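Local structure of putative Ribokinase II (Escherichia coli O6, 3IQ0) at residues Q121-N126 with V147-K152. The protein binds ATP and magnesium and is a putative sugar kinase of the pfkB (ribokinase) family, probably phosphorylating ribose or a related carbohydrate. Numbering follows the deposited sequence.
Sequences QHVDEN and VDAVKK
V123 sets its CG2 methyl against one turn of the helix 144-159, 4.0 Å from the CB of A149, an apolar touch, and 3.6 Å from the A149 carbonyl O. CG2 stands beside the backbone N of V123, on the side that meets this turn. Three residues further along the helix, K152 sets out toward the loop with CG anti to its backbone N (chi1 177°) and the chain extended beyond. Its CD methylene lies 4.1 Å from V123 CB, and CE comes within 3.5 Å of D124 O. V123 on A149 and this aliphatic chain form the tight part of the contact. No hydrogen bond joins the two segments directly; the ammonium NZ of K152 is instead bonded to the carbonyl O of A120, just before the loop segment. The backbone N and O of D124 are buried here without a polar partner.

Toward solvent the contact loosens. The side chains of exposed Q121 and K152 cross obliquely, with NE2 3.9 Å from NZ and no hydrogen bond, and E125 OE1 stays 4.8 Å from K152 NZ. Beyond, D124 OD1 accepts from N126 N in an Asx turn. The contact thus lays the loop preceding strand 131-137, which runs parallel between strands 5-9 and 163-167 in the large mixed sheet of this ribokinase-type fold, on the helix that follows this strand, with V123 also packed on L128 and on I57 of strand 54-61, and H122 reaching strand 83-86.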
ATOM      1  N   GLN B 121      21.306   9.747  -4.546  1.00 64.49           N
ATOM      2  CA  GLN B 121      21.330  10.577  -5.740  1.00 65.42           C
ATOM      3  C   GLN B 121      20.109  11.482  -5.763  1.00 65.35           C
ATOM      4  O   GLN B 121      20.167  12.607  -6.257  1.00 65.59           O
ATOM      5  CB  GLN B 121      21.367   9.715  -7.001  1.00 66.23           C
ATOM      6  CG  GLN B 121      21.879  10.474  -8.213  1.00 67.39           C
ATOM      7  CD  GLN B 121      23.209  11.161  -7.937  1.00 67.77           C
ATOM      8  OE1 GLN B 121      24.191  10.513  -7.568  1.00 68.91           O
ATOM      9  NE2 GLN B 121      23.244  12.479  -8.110  1.00 67.12           N
ATOM     10  N   HIS B 122      19.003  10.985  -5.225  1.00 65.60           N
ATOM     11  CA  HIS B 122      17.773  11.765  -5.170  1.00 65.80           C
ATOM     12  C   HIS B 122      17.944  12.970  -4.248  1.00 64.69           C
ATOM     13  O   HIS B 122      17.019  13.763  -4.077  1.00 64.73           O
ATOM     14  CB  HIS B 122      16.617  10.886  -4.692  1.00 67.44           C
ATOM     15  CG  HIS B 122      15.858  10.230  -5.804  1.00 69.08           C
ATOM     16  ND1 HIS B 122      15.311   8.970  -5.691  1.00 70.02           N
ATOM     17  CD2 HIS B 122      15.538  10.672  -7.043  1.00 69.60           C
ATOM     18  CE1 HIS B 122      14.689   8.662  -6.815  1.00 70.35           C
ATOM     19  NE2 HIS B 122      14.811   9.677  -7.652  1.00 70.16           N
ATOM     20  N   VAL B 123      19.132  13.099  -3.660  1.00 63.04           N
ATOM     21  CA  VAL B 123      19.428  14.213  -2.769  1.00 61.34           C
ATOM     22  C   VAL B 123      19.779  15.444  -3.593  1.00 61.06           C
ATOM     23  O   VAL B 123      18.882  16.138  -4.069  1.00 60.73           O
ATOM     24  CB  VAL B 123      20.601  13.879  -1.820  1.00 60.56           C
ATOM     25  CG1 VAL B 123      20.972  15.096  -0.989  1.00 60.51           C
ATOM     26  CG2 VAL B 123      20.206  12.739  -0.905  1.00 60.59           C
ATOM     27  N   ASP B 124      21.079  15.694  -3.761  1.00 60.79           N
ATOM     28  CA  ASP B 124      21.620  16.832  -4.518  1.00 60.89           C
ATOM     29  C   ASP B 124      22.607  17.572  -3.618  1.00 60.61           C
ATOM     30  O   ASP B 124      23.382  16.954  -2.888  1.00 61.39           O
ATOM     31  CB  ASP B 124      20.512  17.808  -4.941  1.00 60.24           C
ATOM     32  CG  ASP B 124      20.833  18.536  -6.231  1.00 60.02           C
ATOM     33  OD1 ASP B 124      21.936  19.104  -6.342  1.00 58.86           O
ATOM     34  OD2 ASP B 124      19.970  18.543  -7.136  1.00 60.14           O
ATOM     35  N   GLU B 125      22.567  18.899  -3.688  1.00 59.68           N
ATOM     36  CA  GLU B 125      23.414  19.776  -2.886  1.00 58.43           C
ATOM     37  C   GLU B 125      23.132  21.198  -3.357  1.00 56.45           C
ATOM     38  O   GLU B 125      23.431  22.168  -2.667  1.00 57.05           O
ATOM     39  CB  GLU B 125      24.900  19.435  -3.049  1.00 61.25           C
ATOM     40  CG  GLU B 125      25.530  19.811  -4.375  1.00 64.69           C
ATOM     41  CD  GLU B 125      24.837  19.180  -5.564  1.00 67.62           C
ATOM     42  OE1 GLU B 125      24.589  17.953  -5.530  1.00 68.89           O
ATOM     43  OE2 GLU B 125      24.549  19.911  -6.539  1.00 68.51           O
ATOM     44  N   ASN B 126      22.553  21.298  -4.551  1.00 53.50           N
ATOM     45  CA  ASN B 126      22.164  22.574  -5.122  1.00 50.99           C
ATOM     46  C   ASN B 126      20.911  22.949  -4.336  1.00 48.85           C
ATOM     47  O   ASN B 126      20.515  24.112  -4.269  1.00 48.54           O
ATOM     48  CB  ASN B 126      21.818  22.408  -6.605  1.00 52.75           C
ATOM     49  CG  ASN B 126      21.037  23.592  -7.162  1.00 55.20           C
ATOM     50  OD1 ASN B 126      21.571  24.697  -7.307  1.00 56.16           O
ATOM     51  ND2 ASN B 126      19.765  23.364  -7.481  1.00 54.64           N
ATOM     52  N   VAL B 147      20.138   5.243   4.558  1.00 40.84           N
ATOM     53  CA  VAL B 147      21.296   5.705   5.319  1.00 40.87           C
ATOM     54  C   VAL B 147      22.278   6.419   4.396  1.00 40.97           C
ATOM     55  O   VAL B 147      22.934   7.378   4.803  1.00 41.87           O
ATOM     56  CB  VAL B 147      22.024   4.533   6.027  1.00 40.43           C
ATOM     57  CG1 VAL B 147      21.028   3.686   6.795  1.00 39.54           C
ATOM     58  CG2 VAL B 147      22.772   3.694   5.016  1.00 40.90           C
ATOM     59  N   ASP B 148      22.374   5.949   3.157  1.00 40.78           N
ATOM     60  CA  ASP B 148      23.273   6.560   2.187  1.00 41.28           C
ATOM     61  C   ASP B 148      22.806   7.968   1.839  1.00 40.03           C
ATOM     62  O   ASP B 148      23.596   8.912   1.849  1.00 38.93           O
ATOM     63  CB  ASP B 148      23.348   5.703   0.921  1.00 42.87           C
ATOM     64  CG  ASP B 148      24.244   4.488   1.090  1.00 44.90           C
ATOM     65  OD1 ASP B 148      24.656   4.202   2.234  1.00 45.74           O
ATOM     66  OD2 ASP B 148      24.533   3.818   0.074  1.00 46.29           O
ATOM     67  N   ALA B 149      21.519   8.101   1.533  1.00 38.35           N
ATOM     68  CA  ALA B 149      20.946   9.398   1.194  1.00 37.39           C
ATOM     69  C   ALA B 149      21.190  10.362   2.350  1.00 36.21           C
ATOM     70  O   ALA B 149      21.592  11.507   2.144  1.00 36.11           O
ATOM     71  CB  ALA B 149      19.449   9.258   0.935  1.00 36.60           C
ATOM     72  N   VAL B 150      20.956   9.885   3.568  1.00 34.57           N
ATOM     73  CA  VAL B 150      21.156  10.703   4.754  1.00 34.67           C
ATOM     74  C   VAL B 150      22.630  11.036   4.994  1.00 34.60           C
ATOM     75  O   VAL B 150      22.964  12.166   5.337  1.00 33.42           O
ATOM     76  CB  VAL B 150      20.577  10.006   5.999  1.00 35.03           C
ATOM     77  CG1 VAL B 150      20.937  10.784   7.248  1.00 36.10           C
ATOM     78  CG2 VAL B 150      19.067   9.903   5.870  1.00 34.25           C
ATOM     79  N   LYS B 151      23.513  10.059   4.813  1.00 34.34           N
ATOM     80  CA  LYS B 151      24.941  10.304   5.009  1.00 34.27           C
ATOM     81  C   LYS B 151      25.452  11.384   4.054  1.00 33.42           C
ATOM     82  O   LYS B 151      26.220  12.257   4.452  1.00 33.37           O
ATOM     83  CB  LYS B 151      25.743   9.012   4.815  1.00 35.63           C
ATOM     84  CG  LYS B 151      25.580   8.011   5.951  1.00 36.73           C
ATOM     85  CD  LYS B 151      26.501   6.806   5.793  1.00 37.15           C
ATOM     86  CE  LYS B 151      26.414   5.896   7.011  1.00 38.98           C
ATOM     87  NZ  LYS B 151      27.341   4.722   6.936  1.00 39.37           N
ATOM     88  N   LYS B 152      25.015  11.324   2.798  1.00 31.05           N
ATOM     89  CA  LYS B 152      25.423  12.296   1.789  1.00 30.67           C
ATOM     90  C   LYS B 152      24.949  13.697   2.172  1.00 31.84           C
ATOM     91  O   LYS B 152      25.732  14.645   2.193  1.00 32.15           O
ATOM     92  CB  LYS B 152      24.840  11.915   0.425  1.00 30.56           C
ATOM     93  CG  LYS B 152      25.146  12.907  -0.688  1.00 31.60           C
ATOM     94  CD  LYS B 152      24.463  12.517  -1.996  1.00 32.18           C
ATOM     95  CE  LYS B 152      24.562  13.637  -3.033  1.00 33.12           C
ATOM     96  NZ  LYS B 152      23.918  13.308  -4.345  1.00 31.64           N
TER